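Fatty-acid-binding protein 1 (Arabidopsis thaliana, PDB 4DOO) binds fatty acids, with a preference for saturated ones, in a chalcone-isomerase-like domain and may take part in alpha-linolenic acid metabolism. Local coordinates at residues A[3-8]-A[22-27]; A[55-60]-A[81-86]; A[116-121]-A[174-179]; A[131-136]-A[156-161]. All blocks are in the same frame, centred on the assembly; numbering follows the deposited sequence.

Interaction 1 (A[3-8]-A[22-27])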
loop_
_atom_site.group_PDB
_atom_site.type_symbol
_atom_site.label_atom_id
_atom_site.label_comp_id
_atom_site.label_asym_id
_atom_site.label_seq_id
_atom_site.Cartn_x
_atom_site.Cartn_y
_atom_site.Cartn_z
ATOM N N GLU A 3 -19.394 -3.604 6.709
ATOM C CA GLU A 3 -19.620 -2.140 6.877
ATOM C C GLU A 3 -18.337 -1.338 6.703
ATOM O O GLU A 3 -17.289 -1.692 7.243
ATOM C CB GLU A 3 -20.218 -1.848 8.254
ATOM C CG GLU A 3 -19.545 -2.584 9.398
ATOM C CD GLU A 3 -20.035 -2.115 10.754
ATOM O OE1 GLU A 3 -19.627 -1.014 11.188
ATOM O OE2 GLU A 3 -20.837 -2.842 11.384
ATOM N N SER A 4 -18.437 -0.249 5.951
ATOM C CA SER A 4 -17.300 0.619 5.682
ATOM C C SER A 4 -16.570 1.035 6.947
ATOM O O SER A 4 -17.153 1.083 8.031
ATOM C CB SER A 4 -17.767 1.872 4.940
ATOM O OG SER A 4 -18.378 1.531 3.711
ATOM N N VAL A 5 -15.286 1.334 6.796
ATOM C CA VAL A 5 -14.452 1.768 7.903
ATOM C C VAL A 5 -14.069 3.219 7.646
ATOM O O VAL A 5 -13.565 3.562 6.577
ATOM C CB VAL A 5 -13.173 0.914 8.010
ATOM C CG1 VAL A 5 -12.304 1.418 9.147
ATOM C CG2 VAL A 5 -13.547 -0.548 8.232
ATOM N N VAL A 6 -14.318 4.073 8.628
ATOM C CA VAL A 6 -14.010 5.486 8.483
ATOM C C VAL A 6 -12.702 5.865 9.149
ATOM O O VAL A 6 -12.442 5.481 10.289
ATOM C CB VAL A 6 -15.124 6.359 9.095
ATOM C CG1 VAL A 6 -14.767 7.835 8.957
ATOM C CG2 VAL A 6 -16.445 6.065 8.417
ATOM N N GLU A 7 -11.869 6.607 8.430
ATOM C CA GLU A 7 -10.616 7.070 9.000
ATOM C C GLU A 7 -11.087 8.299 9.777
ATOM O O GLU A 7 -11.495 9.298 9.186
ATOM C CB GLU A 7 -9.637 7.455 7.892
ATOM C CG GLU A 7 -8.226 7.730 8.363
ATOM C CD GLU A 7 -8.134 8.942 9.264
ATOM O OE1 GLU A 7 -7.840 8.772 10.467
ATOM O OE2 GLU A 7 -8.360 10.066 8.767
ATOM N N PRO A 8 -11.049 8.233 11.117
ATOM C CA PRO A 8 -11.482 9.319 12.002
ATOM C C PRO A 8 -10.997 10.741 11.730
ATOM O O PRO A 8 -11.812 11.650 11.570
ATOM C CB PRO A 8 -11.069 8.818 13.391
ATOM C CG PRO A 8 -9.904 7.930 13.104
ATOM C CD PRO A 8 -10.372 7.177 11.889
ATOM N N ARG A 22 -11.104 -9.475 -1.189
ATOM C CA ARG A 22 -10.036 -8.606 -0.702
ATOM C C ARG A 22 -10.479 -7.856 0.546
ATOM O O ARG A 22 -11.302 -6.946 0.468
ATOM C CB ARG A 22 -9.651 -7.621 -1.801
ATOM C CG ARG A 22 -8.271 -7.053 -1.634
ATOM C CD ARG A 22 -7.728 -6.601 -2.957
ATOM N NE ARG A 22 -7.816 -7.670 -3.947
ATOM C CZ ARG A 22 -7.096 -7.710 -5.060
ATOM N NH1 ARG A 22 -6.231 -6.738 -5.322
ATOM N NH2 ARG A 22 -7.244 -8.719 -5.911
ATOM N N ARG A 23 -9.922 -8.226 1.696
ATOM C CA ARG A 23 -10.323 -7.595 2.952
ATOM C C ARG A 23 -9.459 -6.435 3.422
ATOM O O ARG A 23 -8.232 -6.492 3.373
ATOM C CB ARG A 23 -10.367 -8.633 4.074
ATOM C CG ARG A 23 -11.190 -9.866 3.752
ATOM C CD ARG A 23 -12.641 -9.546 3.411
ATOM N NE ARG A 23 -13.353 -10.740 2.960
ATOM C CZ ARG A 23 -13.550 -11.824 3.709
ATOM N NH1 ARG A 23 -13.095 -11.867 4.958
ATOM N NH2 ARG A 23 -14.171 -12.880 3.200
ATOM N N LEU A 24 -10.117 -5.385 3.903
ATOM C CA LEU A 24 -9.415 -4.220 4.433
ATOM C C LEU A 24 -8.811 -4.647 5.767
ATOM O O LEU A 24 -9.535 -5.081 6.675
ATOM C CB LEU A 24 -10.391 -3.065 4.665
ATOM C CG LEU A 24 -9.805 -1.793 5.281
ATOM C CD1 LEU A 24 -8.749 -1.207 4.339
ATOM C CD2 LEU A 24 -10.932 -0.784 5.531
ATOM N N LEU A 25 -7.493 -4.521 5.890
ATOM C CA LEU A 25 -6.808 -4.917 7.116
ATOM C C LEU A 25 -6.224 -3.752 7.911
ATOM O O LEU A 25 -5.949 -3.873 9.107
ATOM C CB LEU A 25 -5.697 -5.916 6.786
ATOM C CG LEU A 25 -6.122 -7.177 6.026
ATOM C CD1 LEU A 25 -4.897 -8.031 5.759
ATOM C CD2 LEU A 25 -7.152 -7.963 6.836
ATOM N N GLY A 26 -6.027 -2.619 7.254
ATOM C CA GLY A 26 -5.476 -1.474 7.954
ATOM C C GLY A 26 -5.771 -0.169 7.245
ATOM O O GLY A 26 -5.834 -0.123 6.019
ATOM N N VAL A 27 -5.957 0.890 8.025
ATOM C CA VAL A 27 -6.237 2.212 7.477
ATOM C C VAL A 27 -5.309 3.221 8.135
ATOM O O VAL A 27 -5.156 3.224 9.355
ATOM C CB VAL A 27 -7.704 2.613 7.738
ATOM C CG1 VAL A 27 -7.937 4.066 7.322
ATOM C CG2 VAL A 27 -8.626 1.690 6.964
#

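Interaction 2 (A[55-60]-A[81-86])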
loop_
_atom_site.group_PDB
_atom_site.type_symbol
_atom_site.label_atom_id
_atom_site.label_comp_id
_atom_site.label_asym_id
_atom_site.label_seq_id
_atom_site.Cartn_x
_atom_site.Cartn_y
_atom_site.Cartn_z
ATOM N N LYS A 55 -4.403 -16.985 3.751
ATOM C CA LYS A 55 -4.622 -18.276 4.397
ATOM C C LYS A 55 -3.610 -19.310 3.916
ATOM O O LYS A 55 -3.121 -20.117 4.703
ATOM C CB LYS A 55 -6.043 -18.786 4.125
ATOM C CG LYS A 55 -7.136 -17.953 4.760
ATOM C CD LYS A 55 -8.515 -18.515 4.443
ATOM C CE LYS A 55 -9.608 -17.682 5.095
ATOM N NZ LYS A 55 -10.959 -18.240 4.815
ATOM N N LYS A 56 -3.287 -19.282 2.627
ATOM C CA LYS A 56 -2.334 -20.237 2.079
ATOM C C LYS A 56 -0.922 -20.006 2.617
ATOM O O LYS A 56 -0.220 -20.956 2.957
ATOM C CB LYS A 56 -2.324 -20.174 0.548
ATOM C CG LYS A 56 -1.349 -21.157 -0.079
ATOM C CD LYS A 56 -1.418 -21.157 -1.592
ATOM C CE LYS A 56 -0.362 -22.083 -2.172
ATOM N NZ LYS A 56 -0.449 -23.447 -1.579
ATOM N N LEU A 57 -0.514 -18.743 2.697
ATOM C CA LEU A 57 0.807 -18.396 3.210
ATOM C C LEU A 57 0.937 -18.883 4.653
ATOM O O LEU A 57 1.904 -19.566 5.002
ATOM C CB LEU A 57 1.012 -16.876 3.120
ATOM C CG LEU A 57 2.301 -16.210 3.617
ATOM C CD1 LEU A 57 2.279 -16.096 5.128
ATOM C CD2 LEU A 57 3.510 -16.999 3.139
ATOM N N VAL A 58 -0.043 -18.550 5.485
ATOM C CA VAL A 58 -0.020 -18.972 6.880
ATOM C C VAL A 58 -0.032 -20.497 6.988
ATOM O O VAL A 58 0.733 -21.078 7.754
ATOM C CB VAL A 58 -1.231 -18.405 7.657
ATOM C CG1 VAL A 58 -1.280 -19.000 9.050
ATOM C CG2 VAL A 58 -1.129 -16.888 7.737
ATOM N N GLY A 59 -0.898 -21.139 6.213
ATOM C CA GLY A 59 -0.982 -22.587 6.253
ATOM C C GLY A 59 0.296 -23.279 5.817
ATOM O O GLY A 59 0.593 -24.390 6.261
ATOM N N ASP A 60 1.061 -22.630 4.947
ATOM C CA ASP A 60 2.302 -23.218 4.461
ATOM C C ASP A 60 3.528 -22.899 5.308
ATOM O O ASP A 60 4.356 -23.776 5.551
ATOM C CB ASP A 60 2.564 -22.800 3.009
ATOM C CG ASP A 60 1.525 -23.352 2.043
ATOM O OD1 ASP A 60 0.870 -24.363 2.380
ATOM O OD2 ASP A 60 1.373 -22.783 0.941
ATOM N N MET A 81 4.894 -9.783 2.644
ATOM C CA MET A 81 5.268 -8.918 1.532
ATOM C C MET A 81 5.893 -9.648 0.351
ATOM O O MET A 81 5.682 -9.263 -0.795
ATOM C CB MET A 81 6.231 -7.819 2.000
ATOM C CG MET A 81 5.555 -6.572 2.550
ATOM S SD MET A 81 6.680 -5.158 2.742
ATOM C CE MET A 81 7.027 -4.773 1.022
ATOM N N GLU A 82 6.660 -10.696 0.626
ATOM C CA GLU A 82 7.321 -11.441 -0.437
ATOM C C GLU A 82 6.444 -12.517 -1.077
ATOM O O GLU A 82 6.703 -12.954 -2.194
ATOM C CB GLU A 82 8.620 -12.057 0.099
ATOM C CG GLU A 82 9.296 -13.029 -0.856
ATOM C CD GLU A 82 10.789 -13.167 -0.602
ATOM O OE1 GLU A 82 11.213 -13.048 0.566
ATOM O OE2 GLU A 82 11.538 -13.405 -1.576
ATOM N N ALA A 83 5.398 -12.930 -0.374
ATOM C CA ALA A 83 4.506 -13.961 -0.886
ATOM C C ALA A 83 3.657 -13.462 -2.057
ATOM O O ALA A 83 3.460 -12.258 -2.236
ATOM C CB ALA A 83 3.610 -14.456 0.228
ATOM N N ASP A 84 3.164 -14.393 -2.864
ATOM C CA ASP A 84 2.330 -14.020 -3.993
ATOM C C ASP A 84 0.920 -13.836 -3.452
ATOM O O ASP A 84 0.063 -14.708 -3.579
ATOM C CB ASP A 84 2.364 -15.104 -5.075
ATOM C CG ASP A 84 1.610 -14.699 -6.330
ATOM O OD1 ASP A 84 1.522 -13.482 -6.608
ATOM O OD2 ASP A 84 1.121 -15.595 -7.048
ATOM N N ILE A 85 0.705 -12.690 -2.819
ATOM C CA ILE A 85 -0.579 -12.353 -2.233
ATOM C C ILE A 85 -1.134 -11.118 -2.935
ATOM O O ILE A 85 -0.473 -10.081 -2.994
ATOM C CB ILE A 85 -0.428 -12.053 -0.714
ATOM C CG1 ILE A 85 -0.059 -13.339 0.031
ATOM C CG2 ILE A 85 -1.716 -11.447 -0.166
ATOM C CD1 ILE A 85 0.296 -13.133 1.501
ATOM N N LYS A 86 -2.336 -11.248 -3.486
ATOM C CA LYS A 86 -2.986 -10.135 -4.161
ATOM C C LYS A 86 -3.359 -9.100 -3.110
ATOM O O LYS A 86 -3.951 -9.430 -2.081
ATOM C CB LYS A 86 -4.242 -10.611 -4.894
ATOM C CG LYS A 86 -3.937 -11.465 -6.121
ATOM C CD LYS A 86 -5.203 -11.862 -6.876
ATOM C CE LYS A 86 -6.100 -12.775 -6.060
ATOM N NZ LYS A 86 -5.410 -14.050 -5.704
#

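Interaction 3 (A[116-121]-A[174-179])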
loop_
_atom_site.group_PDB
_atom_site.type_symbol
_atom_site.label_atom_id
_atom_site.label_comp_id
_atom_site.label_asym_id
_atom_site.label_seq_id
_atom_site.Cartn_x
_atom_site.Cartn_y
_atom_site.Cartn_z
ATOM N N LYS A 116 16.171 1.540 -4.621
ATOM C CA LYS A 116 17.614 1.399 -4.447
ATOM C C LYS A 116 17.909 0.577 -3.200
ATOM O O LYS A 116 18.980 -0.017 -3.069
ATOM C CB LYS A 116 18.292 2.763 -4.310
ATOM C CG LYS A 116 19.809 2.653 -4.251
ATOM C CD LYS A 116 20.469 3.916 -3.739
ATOM C CE LYS A 116 21.972 3.711 -3.619
ATOM N NZ LYS A 116 22.636 4.837 -2.912
ATOM N N LYS A 117 16.951 0.553 -2.283
ATOM C CA LYS A 117 17.096 -0.186 -1.040
ATOM C C LYS A 117 16.994 -1.685 -1.295
ATOM O O LYS A 117 17.675 -2.478 -0.649
ATOM C CB LYS A 117 16.001 0.228 -0.058
ATOM C CG LYS A 117 16.237 -0.208 1.375
ATOM C CD LYS A 117 16.829 0.925 2.203
ATOM C CE LYS A 117 15.847 2.084 2.325
ATOM N NZ LYS A 117 16.355 3.169 3.212
ATOM N N PHE A 118 16.148 -2.067 -2.248
ATOM C CA PHE A 118 15.928 -3.474 -2.563
ATOM C C PHE A 118 16.472 -3.970 -3.900
ATOM O O PHE A 118 16.660 -5.171 -4.081
ATOM C CB PHE A 118 14.429 -3.774 -2.512
ATOM C CG PHE A 118 13.810 -3.570 -1.156
ATOM C CD1 PHE A 118 12.475 -3.202 -1.040
ATOM C CD2 PHE A 118 14.557 -3.763 0.004
ATOM C CE1 PHE A 118 11.889 -3.024 0.215
ATOM C CE2 PHE A 118 13.981 -3.590 1.263
ATOM C CZ PHE A 118 12.645 -3.219 1.368
ATOM N N GLY A 119 16.721 -3.068 -4.840
ATOM C CA GLY A 119 17.194 -3.518 -6.137
ATOM C C GLY A 119 18.525 -2.993 -6.629
ATOM O O GLY A 119 19.222 -2.255 -5.928
ATOM N N GLY A 120 18.868 -3.387 -7.853
ATOM C CA GLY A 120 20.115 -2.968 -8.470
ATOM C C GLY A 120 20.324 -1.470 -8.394
ATOM O O GLY A 120 19.364 -0.702 -8.399
ATOM N N SER A 121 21.581 -1.052 -8.329
ATOM C CA SER A 121 21.913 0.366 -8.239
ATOM C C SER A 121 21.667 1.105 -9.556
ATOM O O SER A 121 22.459 1.954 -9.962
ATOM C CB SER A 121 23.372 0.520 -7.811
ATOM O OG SER A 121 23.594 -0.088 -6.548
ATOM N N CYS A 174 6.715 -3.862 -6.997
ATOM C CA CYS A 174 5.633 -4.232 -6.088
ATOM C C CYS A 174 6.112 -4.201 -4.647
ATOM O O CYS A 174 5.467 -3.617 -3.778
ATOM C CB CYS A 174 5.104 -5.630 -6.412
ATOM S SG CYS A 174 4.081 -5.707 -7.884
ATOM N N ARG A 175 7.257 -4.830 -4.407
ATOM C CA ARG A 175 7.850 -4.894 -3.078
ATOM C C ARG A 175 8.154 -3.502 -2.532
ATOM O O ARG A 175 7.854 -3.195 -1.376
ATOM C CB ARG A 175 9.145 -5.704 -3.142
ATOM C CG ARG A 175 9.704 -6.108 -1.806
ATOM C CD ARG A 175 8.792 -7.109 -1.128
ATOM N NE ARG A 175 9.501 -7.852 -0.096
ATOM C CZ ARG A 175 10.072 -7.298 0.968
ATOM N NH1 ARG A 175 10.019 -5.986 1.156
ATOM N NH2 ARG A 175 10.708 -8.061 1.838
ATOM N N SER A 176 8.760 -2.665 -3.368
ATOM C CA SER A 176 9.124 -1.310 -2.965
ATOM C C SER A 176 7.926 -0.464 -2.551
ATOM O O SER A 176 7.937 0.168 -1.493
ATOM C CB SER A 176 9.878 -0.613 -4.100
ATOM O OG SER A 176 11.075 -1.304 -4.415
ATOM N N ILE A 177 6.894 -0.449 -3.385
ATOM C CA ILE A 177 5.704 0.335 -3.081
ATOM C C ILE A 177 5.026 -0.154 -1.802
ATOM O O ILE A 177 4.736 0.639 -0.909
ATOM C CB ILE A 177 4.712 0.307 -4.263
ATOM C CG1 ILE A 177 5.323 1.061 -5.450
ATOM C CG2 ILE A 177 3.395 0.957 -3.868
ATOM C CD1 ILE A 177 4.490 1.023 -6.707
ATOM N N LEU A 178 4.786 -1.459 -1.710
ATOM C CA LEU A 178 4.153 -2.025 -0.523
ATOM C C LEU A 178 4.959 -1.756 0.739
ATOM O O LEU A 178 4.392 -1.592 1.814
ATOM C CB LEU A 178 3.967 -3.533 -0.674
ATOM C CG LEU A 178 2.836 -4.019 -1.577
ATOM C CD1 LEU A 178 2.875 -5.538 -1.665
ATOM C CD2 LEU A 178 1.498 -3.548 -1.016
ATOM N N ASP A 179 6.283 -1.711 0.612
ATOM C CA ASP A 179 7.136 -1.480 1.777
ATOM C C ASP A 179 6.881 -0.124 2.423
ATOM O O ASP A 179 7.107 0.047 3.621
ATOM C CB ASP A 179 8.619 -1.604 1.398
ATOM C CG ASP A 179 9.523 -1.701 2.618
ATOM O OD1 ASP A 179 10.190 -0.700 2.961
ATOM O OD2 ASP A 179 9.549 -2.781 3.244
#

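Interaction 4 (A[131-136]-A[156-161]). With DAO (lauric acid), chain C.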
loop_
_atom_site.group_PDB
_atom_site.type_symbol
_atom_site.label_atom_id
_atom_site.label_comp_id
_atom_site.label_asym_id
_atom_site.label_seq_id
_atom_site.Cartn_x
_atom_site.Cartn_y
_atom_site.Cartn_z
ATOM N N THR A 131 6.427 6.245 -13.208
ATOM C CA THR A 131 6.103 7.652 -13.412
ATOM C C THR A 131 5.215 7.851 -14.642
ATOM O O THR A 131 4.237 8.603 -14.601
ATOM C CB THR A 131 7.389 8.489 -13.607
ATOM O OG1 THR A 131 8.188 8.421 -12.420
ATOM C CG2 THR A 131 7.042 9.950 -13.901
ATOM N N SER A 132 5.565 7.174 -15.734
ATOM C CA SER A 132 4.820 7.285 -16.983
ATOM C C SER A 132 3.345 6.919 -16.858
ATOM O O SER A 132 2.530 7.327 -17.685
ATOM C CB SER A 132 5.468 6.416 -18.068
ATOM O OG SER A 132 6.772 6.878 -18.375
ATOM N N LEU A 133 2.999 6.149 -15.835
ATOM C CA LEU A 133 1.609 5.759 -15.636
ATOM C C LEU A 133 0.737 6.984 -15.366
ATOM O O LEU A 133 -0.468 6.972 -15.630
ATOM C CB LEU A 133 1.490 4.778 -14.465
ATOM C CG LEU A 133 2.169 3.409 -14.587
ATOM C CD1 LEU A 133 1.950 2.624 -13.299
ATOM C CD2 LEU A 133 1.603 2.643 -15.778
ATOM N N PHE A 134 1.347 8.046 -14.850
ATOM C CA PHE A 134 0.598 9.260 -14.531
ATOM C C PHE A 134 0.930 10.429 -15.452
ATOM O O PHE A 134 0.676 11.586 -15.113
ATOM C CB PHE A 134 0.857 9.672 -13.079
ATOM C CG PHE A 134 0.814 8.527 -12.108
ATOM C CD1 PHE A 134 1.948 7.755 -11.875
ATOM C CD2 PHE A 134 -0.365 8.200 -11.448
ATOM C CE1 PHE A 134 1.909 6.672 -10.998
ATOM C CE2 PHE A 134 -0.414 7.117 -10.569
ATOM C CZ PHE A 134 0.724 6.353 -10.346
ATOM N N LYS A 135 1.484 10.124 -16.621
ATOM C CA LYS A 135 1.867 11.152 -17.585
ATOM C C LYS A 135 0.706 12.011 -18.094
ATOM O O LYS A 135 0.913 13.158 -18.486
ATOM C CB LYS A 135 2.579 10.505 -18.777
ATOM C CG LYS A 135 1.730 9.489 -19.525
ATOM C CD LYS A 135 2.520 8.802 -20.635
ATOM C CE LYS A 135 2.967 9.793 -21.699
ATOM N NZ LYS A 135 1.808 10.476 -22.343
ATOM N N ASP A 136 -0.506 11.465 -18.079
ATOM C CA ASP A 136 -1.675 12.196 -18.570
ATOM C C ASP A 136 -2.490 12.920 -17.503
ATOM O O ASP A 136 -3.555 13.464 -17.793
ATOM C CB ASP A 136 -2.598 11.254 -19.348
ATOM C CG ASP A 136 -1.925 10.655 -20.566
ATOM O OD1 ASP A 136 -1.320 11.422 -21.342
ATOM O OD2 ASP A 136 -2.007 9.421 -20.746
ATOM N N LEU A 156 2.134 -4.838 -10.962
ATOM C CA LEU A 156 1.583 -3.650 -10.316
ATOM C C LEU A 156 0.634 -2.913 -11.250
ATOM O O LEU A 156 1.045 -2.440 -12.306
ATOM C CB LEU A 156 2.701 -2.694 -9.903
ATOM C CG LEU A 156 2.175 -1.401 -9.272
ATOM C CD1 LEU A 156 1.902 -1.640 -7.799
ATOM C CD2 LEU A 156 3.185 -0.286 -9.454
ATOM N N SER A 157 -0.631 -2.814 -10.860
ATOM C CA SER A 157 -1.616 -2.114 -11.673
ATOM C C SER A 157 -2.130 -0.884 -10.943
ATOM O O SER A 157 -2.279 -0.896 -9.720
ATOM C CB SER A 157 -2.783 -3.040 -12.013
ATOM O OG SER A 157 -2.341 -4.135 -12.793
ATOM N N VAL A 158 -2.403 0.170 -11.701
ATOM C CA VAL A 158 -2.893 1.418 -11.132
ATOM C C VAL A 158 -4.181 1.891 -11.792
ATOM O O VAL A 158 -4.305 1.896 -13.018
ATOM C CB VAL A 158 -1.853 2.550 -11.280
ATOM C CG1 VAL A 158 -2.384 3.832 -10.634
ATOM C CG2 VAL A 158 -0.533 2.132 -10.650
ATOM N N ALA A 159 -5.134 2.294 -10.960
ATOM C CA ALA A 159 -6.406 2.806 -11.435
ATOM C C ALA A 159 -6.649 4.141 -10.743
ATOM O O ALA A 159 -6.434 4.276 -9.533
ATOM C CB ALA A 159 -7.523 1.830 -11.112
ATOM N N ILE A 160 -7.077 5.132 -11.517
ATOM C CA ILE A 160 -7.349 6.462 -10.986
ATOM C C ILE A 160 -8.821 6.782 -11.222
ATOM O O ILE A 160 -9.314 6.697 -12.349
ATOM C CB ILE A 160 -6.450 7.521 -11.668
ATOM C CG1 ILE A 160 -4.979 7.204 -11.383
ATOM C CG2 ILE A 160 -6.786 8.913 -11.154
ATOM C CD1 ILE A 160 -3.997 8.162 -12.035
ATOM N N GLU A 161 -9.518 7.131 -10.143
ATOM C CA GLU A 161 -10.942 7.442 -10.194
ATOM C C GLU A 161 -11.726 6.326 -10.880
ATOM O O GLU A 161 -12.681 6.579 -11.615
ATOM C CB GLU A 161 -11.176 8.781 -10.905
ATOM C CG GLU A 161 -10.644 9.996 -10.140
ATOM C CD GLU A 161 -11.405 10.277 -8.846
ATOM O OE1 GLU A 161 -11.518 9.370 -7.995
ATOM O OE2 GLU A 161 -11.889 11.415 -8.677
HETATM O O1 DAO C . 5.094 9.212 -1.574
HETATM O O2 DAO C . 3.116 8.765 -0.708
HETATM C C1 DAO C . 4.069 8.494 -1.477
HETATM C C2 DAO C . 3.972 7.254 -2.336
HETATM C C3 DAO C . 2.895 7.440 -3.391
HETATM C C4 DAO C . 2.901 6.282 -4.399
HETATM C C5 DAO C . 1.643 6.305 -5.270
HETATM C C6 DAO C . 1.777 7.302 -6.418
HETATM C C7 DAO C . 0.419 7.801 -6.881
HETATM C C8 DAO C . 0.577 9.095 -7.665
HETATM C C9 DAO C . -0.772 9.704 -8.003
HETATM C C10 DAO C . -0.590 10.954 -8.859
HETATM C C11 DAO C . -1.797 11.166 -9.766
HETATM C C12 DAO C . -1.720 12.512 -10.452
#

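Interaction 1 (A[3-8]-A[22-27])
The carboxylate of E7, whose aliphatic stem rests on V27, is held at both oxygens by backbone amides of the residues that follow: OE1 accepts from the N-H of K9 and OE2 from that of T10. With both oxygens engaged locally, the charged end takes no part in the meeting with 22-27, which is made by carbon alone. CG leaves CB opposite the backbone N (chi1 -170°) and the chain then bends at chi2 (-65°), so that the methylenes flank V27 while the carboxylate turns back to its own loop. E7 CG and V27 CG1 are 3.8 Å apart, and E7 CB lies equally near the same methyl. Two residues earlier, V5 meets L24 obliquely, its CB 3.7 Å from L24 CD2, with its CG2 resting on that methyl too. A looser touch, 4.3 Å from V5 CG1 to V27 CG2, joins the two pairs into one apolar patch. L24 and V27 can both serve this patch although they are three residues apart, because L25 and G26 together face V47 in a classic beta bulge, which shifts the alternation of the strand. Strand 13-18 runs between these two strands and pairs with both, V5 to F14 and L24 to A16. The F14 side chain touches L24 and V27, and L25 packs against helix 189-202.

Interaction 2 (A[55-60]-A[81-86])
L57 projects from helix 51-61 onto A83 and I85, and it alone does the touching from the helix side, through CB, CG and CD2. L57 CD2 lies 3.9 Å from A83 CB, and L57 CG is almost as near to that methyl, so the single carbon of the alanine sits beside the CG-CD2 branch of the leucine. Nearer the helix backbone, L57 CB meets I85 CD1 at 4.1 Å. The isoleucine reaches that far because its long branch is extended, with CD1 trans across chi2 (172°). All three contacts are between apolar carbons at ordinary van der Waals separations, and the patch is small. The exit from helix 76-82 probably brings A83 and I85 to the same side: A83 is the first residue to leave helical geometry, and D84 centres an inverse gamma turn, closed by a weak bond of 2.8 Å from I85 N to A83 O. The carbonyl oxygen of A83 also accepts a hydrogen bond from K150 NZ. Beyond the turn the chain enters strand 87-93 of the antiparallel sheet. Further out, K86 NZ forms a salt bridge with D53 OD1, joining the end of this connection to the start of helix 51-61, while the I85 side chain also touches D53 and V54. On the helix itself, K56 NZ approaches D60 OD2 at 3.2 Å, on the syn side of the carboxylate, a salt bridge one turn along the helix surface.

Interaction 3 (A[116-121]-A[174-179])
F118, at the C-terminal end of helix 100-118, brings its ring up to R175 and D179 of helix 171-182 and accounts for most of the buried surface. The carboxylate of D179 stands at the ring edge, with D179 CG 3.6 Å from F118 CE1 and D179 OD2 3.6 Å from F118 CZ. The two planes are almost perpendicular, 85° apart, and D179 CB lies at the edge in the plane of the ring. R175 comes from a different direction: bent at chi2 (67°), its chain passes CG near F118 CD1 and brings NH1 to 3.6 Å from F118 CE1. The guanidinium is steeply inclined to the ring. R175 CZ is 5.1 Å from the centroid of the F118 ring and 25° off its normal, a long cation-pi approach that is at most weakly attractive. R175 NH1 and D179 OD2 form only a long ion pair of 3.9 Å. Each charge has a firmer partner nearby, since R175 NH2 bridges to D78 OD1 and D179 OD1 to R114 NE. Replacing D179 by an alanine would probably leave R114 without its acidic mate and open a gap along the edge of the phenyl ring. S176 adds a slight touch with OG, which is hydrogen-bonded to the carbonyl oxygen of L172. Ring hydrogens directed at a carboxylate, with a guanidinium inclined to the ring, suggest a mildly favourable electrostatic fit, while the two charges are probably balanced mainly by D78 and R114.

Interaction 4 (A[131-136]-A[156-161])
The lauric acid pocket includes F134, in the loop after helix 124-131, which meets V158 and I160 of strand 155-160. The F134 ring is sandwiched: the fatty acid chain lies over one face, with DAO C8 3.6 Å above the ring plane, and CB of the preceding residue L133 covers the opposite face, both of them offset toward the rim. The alkyl chain follows the ring from F134 CZ, near DAO C7, to F134 CD2, which is 3.7 Å from DAO C11. Across to the strand, I160 CD1 comes up at the ring edge, 3.7 Å from F134 CD2, at the end of a side chain extended through chi2 (179°). V158 divides its two methyls between neighbours: its CG1 is 3.8 Å from F134 CE2 and its CG2 is 3.7 Å from L133 CD1. Rings of F130, edge-to-face, and F107 also meet the phenylalanine, and the F134 carbonyl oxygen is hydrogen-bonded to R104 NH2, which probably helps fix the loop. An alanine in place of F134 would probably leave C7 to C11 of the fatty acid without their aromatic wall and I160 CD1 without its ring-edge neighbour. The acid end of the ligand lies well away, bound by R30, Y43 and S110, so this contact serves the hydrocarbon tail. Strand 155-160 lies between strands 145-151 and 163-169, V158 touching I146 and L148 on one and V165 on the other, while L156 packs on helix 171-182.

How the interactions relate
All four contacts are partly buried and made by side chains; V5 of interaction 1 and F118 of interaction 3 are exposed, whereas F134 and V158 of interaction 4 are buried. Interaction 1 joins the N-terminal edge of the antiparallel sheet to the strand next but one, and interaction 4 sets a loop on a strand near the other edge and reaches the bound fatty acid. Interactions 2 and 3 concern the helices: the former a small aliphatic touch, the latter an aromatic ring among charges. Helix 171-182 links these areas, since M81 of interaction 2 packs on interaction 3, and I177 of interaction 3 meets L156 of interaction 4. R22 brings interaction 1 against K86 of interaction 2.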